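Local atomic coordinates of 5-ketofructose reductase (Gluconobacter sp., PDB entry 7COK), a protein that reduces 5-ketofructose, probably with a nicotinamide cofactor, as a member of the shikimate dehydrogenase family. Residues A[14-19]-A[68-73]; A[22-27]-A[38-43]; A[91-96]-A[105-110]. All blocks are in the same frame, centred on the assembly; numbering follows the deposited sequence.

Contact 1 (A[14-19]-A[68-73]); sequences FSTPCA and SLPHKV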
ATOM      1  N   PHE A  14       8.719   5.449   3.529  1.00 10.62           N
ATOM      2  CA  PHE A  14       9.438   6.036   2.403  1.00 10.88           C
ATOM      3  C   PHE A  14      10.917   6.011   2.765  1.00 11.42           C
ATOM      4  O   PHE A  14      11.332   6.507   3.818  1.00 12.18           O
ATOM      5  CB  PHE A  14       9.001   7.482   2.168  1.00 10.98           C
ATOM      6  CG  PHE A  14       7.529   7.665   1.964  1.00 10.33           C
ATOM      7  CD1 PHE A  14       6.742   6.704   1.273  1.00 10.83           C
ATOM      8  CD2 PHE A  14       6.903   8.846   2.408  1.00 11.25           C
ATOM      9  CE1 PHE A  14       5.377   6.914   1.077  1.00 10.52           C
ATOM     10  CE2 PHE A  14       5.530   9.043   2.210  1.00 11.24           C
ATOM     11  CZ  PHE A  14       4.769   8.094   1.550  1.00 11.06           C
ATOM     12  N   SER A  15      11.720   5.400   1.897  1.00 11.36           N
ATOM     13  CA  SER A  15      13.166   5.330   2.103  1.00 12.78           C
ATOM     14  C   SER A  15      13.793   4.853   0.806  1.00 12.59           C
ATOM     15  O   SER A  15      13.096   4.351  -0.069  1.00 13.49           O
ATOM     16  CB  SER A  15      13.513   4.361   3.243  1.00 13.63           C
ATOM     17  OG  SER A  15      13.273   3.025   2.879  1.00 13.90           O
ATOM     18  N   THR A  16      15.105   5.012   0.689  1.00 13.54           N
ATOM     19  CA  THR A  16      15.848   4.339  -0.370  1.00 14.36           C
ATOM     20  C   THR A  16      17.283   4.077   0.078  1.00 14.28           C
ATOM     21  O   THR A  16      17.927   4.999   0.601  1.00 15.01           O
ATOM     22  CB  THR A  16      15.793   5.081  -1.743  1.00 14.40           C
ATOM     23  OG1 THR A  16      16.334   4.233  -2.758  1.00 14.68           O
ATOM     24  CG2 THR A  16      16.530   6.420  -1.767  1.00 15.02           C
ATOM     25  N   PRO A  17      17.785   2.843  -0.080  1.00 14.88           N
ATOM     26  CA  PRO A  17      17.044   1.652  -0.534  1.00 15.96           C
ATOM     27  C   PRO A  17      16.139   1.105   0.576  1.00 16.57           C
ATOM     28  O   PRO A  17      16.344   1.417   1.740  1.00 18.20           O
ATOM     29  CB  PRO A  17      18.170   0.655  -0.839  1.00 16.75           C
ATOM     30  CG  PRO A  17      19.286   1.060   0.068  1.00 15.66           C
ATOM     31  CD  PRO A  17      19.220   2.556   0.134  1.00 15.57           C
ATOM     32  N   CYS A  18      15.121   0.335   0.207  1.00 16.10           N
ATOM     33  CA  CYS A  18      14.197  -0.211   1.205  1.00 15.70           C
ATOM     34  C   CYS A  18      14.106  -1.733   1.285  1.00 16.20           C
ATOM     35  O   CYS A  18      13.415  -2.260   2.171  1.00 15.25           O
ATOM     36  CB  CYS A  18      12.794   0.378   1.014  1.00 15.97           C
ATOM     37  SG  CYS A  18      11.900  -0.284  -0.389  1.00 17.16           S
ATOM     38  N   ALA A  19      14.804  -2.433   0.389  1.00 16.27           N
ATOM     39  CA  ALA A  19      14.619  -3.876   0.233  1.00 17.27           C
ATOM     40  C   ALA A  19      15.089  -4.668   1.447  1.00 17.65           C
ATOM     41  O   ALA A  19      14.580  -5.766   1.708  1.00 18.69           O
ATOM     42  CB  ALA A  19      15.314  -4.365  -1.029  1.00 17.07           C
ATOM     43  N   SER A  68      12.789   6.768   6.546  1.00 14.87           N
ATOM     44  CA  SER A  68      14.137   6.315   6.894  1.00 15.92           C
ATOM     45  C   SER A  68      15.101   7.042   5.966  1.00 15.41           C
ATOM     46  O   SER A  68      14.673   7.929   5.210  1.00 13.79           O
ATOM     47  CB  SER A  68      14.253   4.791   6.748  1.00 17.09           C
ATOM     48  OG  SER A  68      13.305   4.110   7.543  1.00 23.73           O
ATOM     49  N   LEU A  69      16.387   6.697   6.025  1.00 16.08           N
ATOM     50  CA  LEU A  69      17.400   7.209   5.095  1.00 16.92           C
ATOM     51  C   LEU A  69      16.886   7.170   3.652  1.00 15.63           C
ATOM     52  O   LEU A  69      16.345   6.140   3.230  1.00 14.58           O
ATOM     53  CB  LEU A  69      18.686   6.367   5.188  1.00 19.45           C
ATOM     54  CG  LEU A  69      19.937   6.792   4.401  1.00 22.10           C
ATOM     55  CD1 LEU A  69      20.689   7.875   5.158  1.00 23.70           C
ATOM     56  CD2 LEU A  69      20.866   5.618   4.144  1.00 25.41           C
ATOM     57  N   PRO A  70      17.027   8.262   2.896  1.00 14.71           N
ATOM     58  CA  PRO A  70      17.722   9.498   3.284  1.00 14.88           C
ATOM     59  C   PRO A  70      16.746  10.667   3.522  1.00 14.01           C
ATOM     60  O   PRO A  70      17.079  11.817   3.242  1.00 14.16           O
ATOM     61  CB  PRO A  70      18.568   9.767   2.029  1.00 15.55           C
ATOM     62  CG  PRO A  70      17.650   9.330   0.910  1.00 15.30           C
ATOM     63  CD  PRO A  70      16.770   8.222   1.452  1.00 16.13           C
ATOM     64  N   HIS A  71      15.532  10.360   3.999  1.00 13.40           N
ATOM     65  CA  HIS A  71      14.440  11.349   4.111  1.00 12.82           C
ATOM     66  C   HIS A  71      14.175  12.030   5.464  1.00 11.96           C
ATOM     67  O   HIS A  71      13.380  12.959   5.520  1.00 13.17           O
ATOM     68  CB  HIS A  71      13.125  10.748   3.610  1.00 12.48           C
ATOM     69  CG  HIS A  71      13.250  10.106   2.273  1.00 12.76           C
ATOM     70  ND1 HIS A  71      13.881  10.726   1.218  1.00 13.48           N
ATOM     71  CD2 HIS A  71      12.795   8.918   1.801  1.00 12.67           C
ATOM     72  CE1 HIS A  71      13.826   9.937   0.159  1.00 14.43           C
ATOM     73  NE2 HIS A  71      13.199   8.825   0.493  1.00 13.75           N
ATOM     74  N   LYS A  72      14.872  11.640   6.529  1.00 11.68           N
ATOM     75  CA  LYS A  72      14.501  12.100   7.884  1.00 12.36           C
ATOM     76  C   LYS A  72      14.606  13.597   8.138  1.00 12.88           C
ATOM     77  O   LYS A  72      13.843  14.130   8.922  1.00 13.32           O
ATOM     78  CB  LYS A  72      15.281  11.353   8.978  1.00 13.13           C
ATOM     79  CG  LYS A  72      14.991   9.864   9.035  1.00 13.67           C
ATOM     80  CD  LYS A  72      15.736   9.217  10.195  1.00 14.02           C
ATOM     81  CE  LYS A  72      15.484   7.721  10.273  1.00 15.13           C
ATOM     82  NZ  LYS A  72      16.338   7.158  11.352  1.00 16.40           N
ATOM     83  N   VAL A  73      15.563  14.256   7.487  1.00 13.82           N
ATOM     84  CA  VAL A  73      15.720  15.713   7.603  1.00 14.17           C
ATOM     85  C   VAL A  73      14.846  16.415   6.545  1.00 14.20           C
ATOM     86  O   VAL A  73      14.116  17.367   6.841  1.00 14.91           O
ATOM     87  CB  VAL A  73      17.216  16.147   7.576  1.00 14.99           C
ATOM     88  CG1 VAL A  73      17.342  17.663   7.635  1.00 14.81           C
ATOM     89  CG2 VAL A  73      17.939  15.530   8.762  1.00 14.62           C
TER
HETATM   90  O   HOH W   1      17.250   3.465   3.647  1.00 20.09           O
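The imidazole of H71 meets the backbone of F14 and S15 at its edge, where CD2 lies 3.5 Å from F14 O and close to the ring plane. One face is covered by its own neighbour P70, whose CD sits over the ring centre, 3.6 Å above the plane. The CB of H71 points toward strand 9-15, and chi1 (-50°) sets CG anti to the carbonyl carbon; beyond the two segments NE2 is hydrogen-bonded to V45 O. The phenyl of F14 leads away, to pack on helix 50-59. Two backbone bonds join the segments: S68 N donates to F14 O at 3.1 Å and T16 N to L69 O at 3.0 Å. Between them the CB atoms of S15 and S68 touch at 3.6 Å, a separation that suits small serines. Here the loop after strand 64-67 closes on the end of strand 9-15, its parallel neighbour in the sheet of the substrate-binding domain. Both loops carry a cis-proline, P17 and P70, which turns the chain sharply. T16 crosses P70 obliquely, CG2 lying 3.7 Å from P70 CD; its OG1, anti to the backbone N (chi1 -169°), is hydrogen-bonded to D44. One water donates to both P17 O and L69 O, bridging the two loops.

Contact 2 (A[22-27]-A[38-43]); sequences PTVAMV and ARYINC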
ATOM      1  N   PRO A  22      13.263  -4.658   7.450  1.00 15.96           N
ATOM      2  CA  PRO A  22      12.257  -5.662   7.841  1.00 15.74           C
ATOM      3  C   PRO A  22      11.029  -5.120   8.614  1.00 14.45           C
ATOM      4  O   PRO A  22      10.235  -5.908   9.125  1.00 14.94           O
ATOM      5  CB  PRO A  22      13.062  -6.613   8.730  1.00 16.48           C
ATOM      6  CG  PRO A  22      14.114  -5.765   9.329  1.00 16.85           C
ATOM      7  CD  PRO A  22      14.370  -4.579   8.417  1.00 15.77           C
ATOM      8  N   THR A  23      10.889  -3.798   8.708  1.00 13.88           N
ATOM      9  CA  THR A  23       9.857  -3.164   9.540  1.00 13.58           C
ATOM     10  C   THR A  23       8.475  -3.630   9.075  1.00 13.34           C
ATOM     11  O   THR A  23       7.598  -3.937   9.885  1.00 13.09           O
ATOM     12  CB  THR A  23       9.977  -1.622   9.493  1.00 14.43           C
ATOM     13  OG1 THR A  23      11.277  -1.232   9.970  1.00 17.33           O
ATOM     14  CG2 THR A  23       8.957  -0.988  10.379  1.00 15.91           C
ATOM     15  N   VAL A  24       8.316  -3.746   7.755  1.00 12.69           N
ATOM     16  CA  VAL A  24       7.081  -4.255   7.152  1.00 12.40           C
ATOM     17  C   VAL A  24       6.641  -5.585   7.786  1.00 12.36           C
ATOM     18  O   VAL A  24       5.488  -5.726   8.170  1.00 12.87           O
ATOM     19  CB  VAL A  24       7.126  -4.317   5.586  1.00 12.73           C
ATOM     20  CG1 VAL A  24       8.280  -5.167   5.074  1.00 13.87           C
ATOM     21  CG2 VAL A  24       5.800  -4.840   5.011  1.00 12.55           C
ATOM     22  N   ALA A  25       7.572  -6.525   7.912  1.00 12.54           N
ATOM     23  CA  ALA A  25       7.246  -7.834   8.441  1.00 12.77           C
ATOM     24  C   ALA A  25       6.919  -7.741   9.928  1.00 12.31           C
ATOM     25  O   ALA A  25       5.963  -8.347  10.403  1.00 11.48           O
ATOM     26  CB  ALA A  25       8.393  -8.800   8.190  1.00 13.95           C
ATOM     27  N   MET A  26       7.713  -6.965  10.654  1.00 12.12           N
ATOM     28  CA  MET A  26       7.477  -6.792  12.070  1.00 12.17           C
ATOM     29  C   MET A  26       6.082  -6.193  12.341  1.00 11.62           C
ATOM     30  O   MET A  26       5.276  -6.725  13.107  1.00 12.95           O
ATOM     31  CB  MET A  26       8.584  -5.942  12.680  1.00 12.88           C
ATOM     32  CG  MET A  26       8.429  -5.761  14.176  1.00 13.15           C
ATOM     33  SD  MET A  26       9.599  -4.595  14.856  1.00 14.65           S
ATOM     34  CE  MET A  26       9.004  -3.032  14.222  1.00 14.51           C
ATOM     35  N   VAL A  27       5.802  -5.074  11.697  1.00 11.49           N
ATOM     36  CA  VAL A  27       4.588  -4.337  11.954  1.00 11.39           C
ATOM     37  C   VAL A  27       3.375  -5.154  11.485  1.00 11.57           C
ATOM     38  O   VAL A  27       2.413  -5.225  12.203  1.00 11.42           O
ATOM     39  CB  VAL A  27       4.647  -2.944  11.288  1.00 11.31           C
ATOM     40  CG1 VAL A  27       3.305  -2.249  11.380  1.00 12.11           C
ATOM     41  CG2 VAL A  27       5.719  -2.103  11.978  1.00 12.46           C
ATOM     42  N   ALA A  38      -5.073  -3.829   8.592  1.00 14.58           N
ATOM     43  CA  ALA A  38      -4.138  -2.730   8.327  1.00 12.73           C
ATOM     44  C   ALA A  38      -2.970  -3.314   7.555  1.00 12.22           C
ATOM     45  O   ALA A  38      -2.660  -4.504   7.677  1.00 11.95           O
ATOM     46  CB  ALA A  38      -3.672  -2.066   9.629  1.00 13.00           C
ATOM     47  N   ARG A  39      -2.333  -2.469   6.737  1.00 11.59           N
ATOM     48  CA  ARG A  39      -1.200  -2.874   5.915  1.00 11.51           C
ATOM     49  C   ARG A  39      -0.091  -1.855   6.083  1.00 10.74           C
ATOM     50  O   ARG A  39      -0.345  -0.695   6.329  1.00 11.06           O
ATOM     51  CB  ARG A  39      -1.624  -2.920   4.455  1.00 11.78           C
ATOM     52  CG  ARG A  39      -2.792  -3.863   4.179  1.00 12.85           C
ATOM     53  CD  ARG A  39      -3.122  -3.918   2.708  1.00 14.07           C
ATOM     54  NE  ARG A  39      -2.149  -4.775   2.042  1.00 15.62           N
ATOM     55  CZ  ARG A  39      -2.216  -5.153   0.775  1.00 16.43           C
ATOM     56  NH1 ARG A  39      -3.210  -4.743  -0.004  1.00 17.53           N
ATOM     57  NH2 ARG A  39      -1.272  -5.939   0.301  1.00 18.09           N
ATOM     58  N   TYR A  40       1.146  -2.313   5.897  1.00 11.31           N
ATOM     59  CA  TYR A  40       2.325  -1.463   5.901  1.00 11.52           C
ATOM     60  C   TYR A  40       2.961  -1.605   4.538  1.00 11.26           C
ATOM     61  O   TYR A  40       3.434  -2.693   4.170  1.00 12.40           O
ATOM     62  CB  TYR A  40       3.272  -1.953   6.978  1.00 11.51           C
ATOM     63  CG  TYR A  40       4.460  -1.033   7.254  1.00 11.94           C
ATOM     64  CD1 TYR A  40       5.611  -1.087   6.459  1.00 12.29           C
ATOM     65  CD2 TYR A  40       4.444  -0.146   8.320  1.00 13.04           C
ATOM     66  CE1 TYR A  40       6.711  -0.278   6.733  1.00 12.85           C
ATOM     67  CE2 TYR A  40       5.540   0.667   8.586  1.00 12.88           C
ATOM     68  CZ  TYR A  40       6.671   0.580   7.794  1.00 12.80           C
ATOM     69  OH  TYR A  40       7.777   1.390   8.072  1.00 13.92           O
ATOM     70  N   ILE A  41       3.019  -0.491   3.802  1.00 10.72           N
ATOM     71  CA  ILE A  41       3.521  -0.463   2.443  1.00 11.41           C
ATOM     72  C   ILE A  41       4.946   0.113   2.392  1.00 10.57           C
ATOM     73  O   ILE A  41       5.147   1.319   2.571  1.00 11.24           O
ATOM     74  CB  ILE A  41       2.558   0.331   1.504  1.00 12.12           C
ATOM     75  CG1 ILE A  41       1.074  -0.114   1.669  1.00 12.70           C
ATOM     76  CG2 ILE A  41       3.032   0.256   0.064  1.00 13.55           C
ATOM     77  CD1 ILE A  41       0.789  -1.600   1.582  1.00 14.27           C
ATOM     78  N   ASN A  42       5.920  -0.762   2.130  1.00 10.94           N
ATOM     79  CA  ASN A  42       7.336  -0.398   2.106  1.00 11.20           C
ATOM     80  C   ASN A  42       7.714   0.100   0.713  1.00 11.98           C
ATOM     81  O   ASN A  42       7.798  -0.681  -0.252  1.00 12.32           O
ATOM     82  CB  ASN A  42       8.157  -1.639   2.476  1.00 11.77           C
ATOM     83  CG  ASN A  42       9.645  -1.346   2.631  1.00 12.64           C
ATOM     84  OD1 ASN A  42      10.030  -0.256   3.010  1.00 12.87           O
ATOM     85  ND2 ASN A  42      10.481  -2.356   2.379  1.00 12.02           N
ATOM     86  N   CYS A  43       7.894   1.414   0.596  1.00 11.91           N
ATOM     87  CA  CYS A  43       8.114   2.072  -0.707  1.00 12.13           C
ATOM     88  C   CYS A  43       9.536   2.563  -0.880  1.00 11.90           C
ATOM     89  O   CYS A  43      10.119   3.128   0.034  1.00 11.74           O
ATOM     90  CB  CYS A  43       7.200   3.281  -0.849  1.00 13.03           C
ATOM     91  SG  CYS A  43       5.437   2.925  -0.696  1.00 13.57           S
TER
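V24 and Y40 have the nearest CA atoms across helix 23-27 and strand 38-43, which run antiparallel at 174° with their axes 8.3 Å apart. Y40 carries most of the contact on the strand side, its CG anti to the backbone N (chi1 -171°), and three helix residues meet it at different atoms. V24 packs on it with CB 3.7 Å from Y40 CD1, while the branch CG2 comes 3.3 Å from the carbonyl oxygen Y40 O. V27, one turn on, crosses the tyrosine at about a right angle and sets CG1 3.9 Å from Y40 CD2, so the two valines meet the two carbons next to CG, CD1 and CD2. At the far end T23 brings its methyl CG2 to 3.5 Å from Y40 OH; its own hydroxyl OG1 is hydrogen-bonded to N21. This is the helix-on-sheet packing of a beta-alpha-beta crossover: helix 23-34 connects the parallel strands 9-15 and 38-44 and lies against them. Valines suit such a place, being compact and apolar enough to pack against the sides of a large ring. Tyrosine adds a polar tip to an apolar ring, and its OH is hydrogen-bonded to N66 OD1. Further along the strand, V24 CB also approaches N42 CB at 4.2 Å. The N42 amide is turned to polar partners instead, ND2 being hydrogen-bonded to C18 O and to F6 O of the second subunit, which also packs F6 on V24.

Contact 3 (A[91-96]-A[105-110]); sequences AVNCVA and HNTDGK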
ATOM      1  N   ALA A  91      14.964  16.078  13.014  1.00 13.13           N
ATOM      2  CA  ALA A  91      14.669  14.999  12.097  1.00 12.66           C
ATOM      3  C   ALA A  91      13.377  14.311  12.533  1.00 12.29           C
ATOM      4  O   ALA A  91      13.048  14.309  13.721  1.00 11.74           O
ATOM      5  CB  ALA A  91      15.832  14.015  12.048  1.00 12.61           C
ATOM      6  N   VAL A  92      12.683  13.720  11.559  1.00 11.78           N
ATOM      7  CA  VAL A  92      11.419  13.020  11.750  1.00 12.02           C
ATOM      8  C   VAL A  92      11.489  11.649  11.057  1.00 11.75           C
ATOM      9  O   VAL A  92      11.915  11.526   9.898  1.00 12.64           O
ATOM     10  CB  VAL A  92      10.260  13.859  11.148  1.00 11.48           C
ATOM     11  CG1 VAL A  92       9.026  12.995  10.900  1.00 12.61           C
ATOM     12  CG2 VAL A  92       9.888  15.003  12.067  1.00 12.99           C
ATOM     13  N   ASN A  93      11.049  10.617  11.769  1.00 11.74           N
ATOM     14  CA  ASN A  93      10.987   9.282  11.211  1.00 12.75           C
ATOM     15  C   ASN A  93       9.582   8.684  11.267  1.00 12.05           C
ATOM     16  O   ASN A  93       9.410   7.591  10.782  1.00 12.31           O
ATOM     17  CB  ASN A  93      11.959   8.340  11.924  1.00 14.29           C
ATOM     18  CG  ASN A  93      11.519   8.036  13.345  1.00 14.94           C
ATOM     19  OD1 ASN A  93      11.453   8.925  14.175  1.00 17.06           O
ATOM     20  ND2 ASN A  93      11.210   6.789  13.620  1.00 17.84           N
ATOM     21  N   CYS A  94       8.611   9.374  11.875  1.00 11.50           N
ATOM     22  CA  CYS A  94       7.261   8.849  12.037  1.00 12.28           C
ATOM     23  C   CYS A  94       6.279   9.984  11.858  1.00 11.19           C
ATOM     24  O   CYS A  94       6.274  10.954  12.638  1.00 12.18           O
ATOM     25  CB  CYS A  94       7.122   8.258  13.426  1.00 12.05           C
ATOM     26  SG  CYS A  94       5.464   7.592  13.800  1.00 14.74           S
ATOM     27  N   VAL A  95       5.467   9.869  10.822  1.00 10.34           N
ATOM     28  CA  VAL A  95       4.486  10.904  10.477  1.00 11.34           C
ATOM     29  C   VAL A  95       3.093  10.351  10.677  1.00 11.43           C
ATOM     30  O   VAL A  95       2.784   9.275  10.197  1.00 12.84           O
ATOM     31  CB  VAL A  95       4.669  11.413   9.015  1.00 11.24           C
ATOM     32  CG1 VAL A  95       3.584  12.450   8.639  1.00 11.71           C
ATOM     33  CG2 VAL A  95       6.063  12.003   8.828  1.00 11.64           C
ATOM     34  N   ALA A  96       2.249  11.095  11.382  1.00 11.80           N
ATOM     35  CA  ALA A  96       0.838  10.781  11.485  1.00 11.96           C
ATOM     36  C   ALA A  96       0.077  11.690  10.552  1.00 12.30           C
ATOM     37  O   ALA A  96       0.458  12.862  10.389  1.00 12.38           O
ATOM     38  CB  ALA A  96       0.344  11.001  12.900  1.00 12.88           C
ATOM     39  N   HIS A 105       6.926  13.151  14.079  1.00 11.74           N
ATOM     40  CA  HIS A 105       7.481  12.696  15.362  1.00 11.73           C
ATOM     41  C   HIS A 105       8.830  12.072  15.117  1.00 12.28           C
ATOM     42  O   HIS A 105       9.132  11.604  14.024  1.00 11.25           O
ATOM     43  CB  HIS A 105       6.586  11.603  15.981  1.00 12.08           C
ATOM     44  CG  HIS A 105       5.179  12.035  16.249  1.00 13.46           C
ATOM     45  ND1 HIS A 105       4.752  12.426  17.499  1.00 14.46           N
ATOM     46  CD2 HIS A 105       4.103  12.123  15.430  1.00 13.42           C
ATOM     47  CE1 HIS A 105       3.469  12.743  17.438  1.00 14.34           C
ATOM     48  NE2 HIS A 105       3.047  12.568  16.198  1.00 14.29           N
ATOM     49  N   ASN A 106       9.663  12.073  16.163  1.00 12.65           N
ATOM     50  CA  ASN A 106      10.885  11.320  16.130  1.00 13.14           C
ATOM     51  C   ASN A 106      10.835  10.272  17.212  1.00 12.98           C
ATOM     52  O   ASN A 106      10.620  10.594  18.353  1.00 14.71           O
ATOM     53  CB  ASN A 106      12.096  12.232  16.307  1.00 13.45           C
ATOM     54  CG  ASN A 106      13.395  11.504  16.055  1.00 14.16           C
ATOM     55  OD1 ASN A 106      13.737  10.533  16.747  1.00 13.94           O
ATOM     56  ND2 ASN A 106      14.112  11.930  15.043  1.00 15.20           N
ATOM     57  N   THR A 107      10.974   9.017  16.820  1.00 13.57           N
ATOM     58  CA  THR A 107      10.913   7.920  17.802  1.00 14.47           C
ATOM     59  C   THR A 107      12.215   7.126  17.890  1.00 14.67           C
ATOM     60  O   THR A 107      12.262   6.080  18.544  1.00 14.23           O
ATOM     61  CB  THR A 107       9.760   6.958  17.508  1.00 15.72           C
ATOM     62  OG1 THR A 107      10.057   6.277  16.288  1.00 17.60           O
ATOM     63  CG2 THR A 107       8.400   7.708  17.457  1.00 17.29           C
ATOM     64  N   ASP A 108      13.273   7.626  17.253  1.00 14.62           N
ATOM     65  CA  ASP A 108      14.567   6.933  17.225  1.00 15.38           C
ATOM     66  C   ASP A 108      15.234   6.824  18.593  1.00 14.82           C
ATOM     67  O   ASP A 108      16.109   5.978  18.791  1.00 16.88           O
ATOM     68  CB  ASP A 108      15.538   7.597  16.244  1.00 16.87           C
ATOM     69  CG  ASP A 108      15.212   7.287  14.796  1.00 18.80           C
ATOM     70  OD1 ASP A 108      14.478   6.315  14.535  1.00 20.69           O
ATOM     71  OD2 ASP A 108      15.715   7.998  13.902  1.00 20.34           O
ATOM     72  N   GLY A 109      14.825   7.666  19.536  1.00 15.22           N
ATOM     73  CA  GLY A 109      15.289   7.529  20.905  1.00 14.47           C
ATOM     74  C   GLY A 109      14.218   6.965  21.819  1.00 13.99           C
ATOM     75  O   GLY A 109      14.522   6.618  22.957  1.00 14.24           O
ATOM     76  N   LYS A 110      12.978   6.863  21.327  1.00 14.30           N
ATOM     77  CA  LYS A 110      11.849   6.444  22.184  1.00 14.07           C
ATOM     78  C   LYS A 110      11.795   4.932  22.400  1.00 14.20           C
ATOM     79  O   LYS A 110      11.304   4.510  23.446  1.00 13.07           O
ATOM     80  CB  LYS A 110      10.508   6.921  21.599  1.00 15.23           C
ATOM     81  CG  LYS A 110      10.312   8.429  21.635  1.00 17.18           C
ATOM     82  CD  LYS A 110       8.900   8.845  21.221  1.00 19.14           C
ATOM     83  CE  LYS A 110       8.732  10.367  21.089  1.00 21.81           C
ATOM     84  NZ  LYS A 110       9.045  11.125  22.333  1.00 23.68           N
TER
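N93 reaches across to T107 and D108, and its side chain can be followed atom by atom. CB lies 4.2 Å from D108 OD1, and CG comes nearer to the same oxygen. The tip divides its work: OD1 accepts from T107 N at 2.7 Å, with the donor on a lone pair in the carbonyl plane, and ND2 donates to T107 OG1 at 3.0 Å, the hydroxyl lying in the amide plane. ND2 also lies 3.4 Å from D108 OD1, but the angle is too poor for a hydrogen bond. Asparagine suits the place because its flat amide offers an acceptor and a donor together, and the two bonds fix its rotation. An alanine here would probably leave T107 N without this acceptor and T107 OG1, which also bonds Q255, without this donor, setting the turn at 106-108 freer to shift. In the backbone, N93 and C94 both face H105, a classic beta bulge, and N93 N and C94 N each donate to H105 O at 3.1 Å. H105 N returns a 2.7 Å bond to C94 O. N106 uses both ends of its amide, OD1 accepting from D108 N in an Asx turn while ND2 donates to A91 O at 2.9 Å from well above that carbonyl's plane. D108 OD2 forms a salt bridge with K72; the two probably correspond to the catalytic lysine and aspartate of shikimate dehydrogenases. The bulge lies where strands 94-98 and 101-105 meet, V92 and N106 touching helix 84-89, and N93, C94 and H105 helix 248-264.

In the fold
All three contacts reach the mixed sheet of the substrate-binding domain, but at different depths. Contact 3, centred about 8 Å from the chain centre, is buried and rich in polar bonds, many of them made by side-chain amides; contact 2, about 17 Å out, is also buried, yet mainly apolar, and its surroundings include the second subunit. Contact 1 is the most exposed, held by backbone bonds and a bridging water. Contacts 1 and 2 lie on the neighbouring strands 9-15 and 38-44 and touch each other by a hydrogen bond. Contact 1 meets contact 3 through a salt bridge, whereas contacts 2 and 3 stay about 7 Å apart at their nearest atoms.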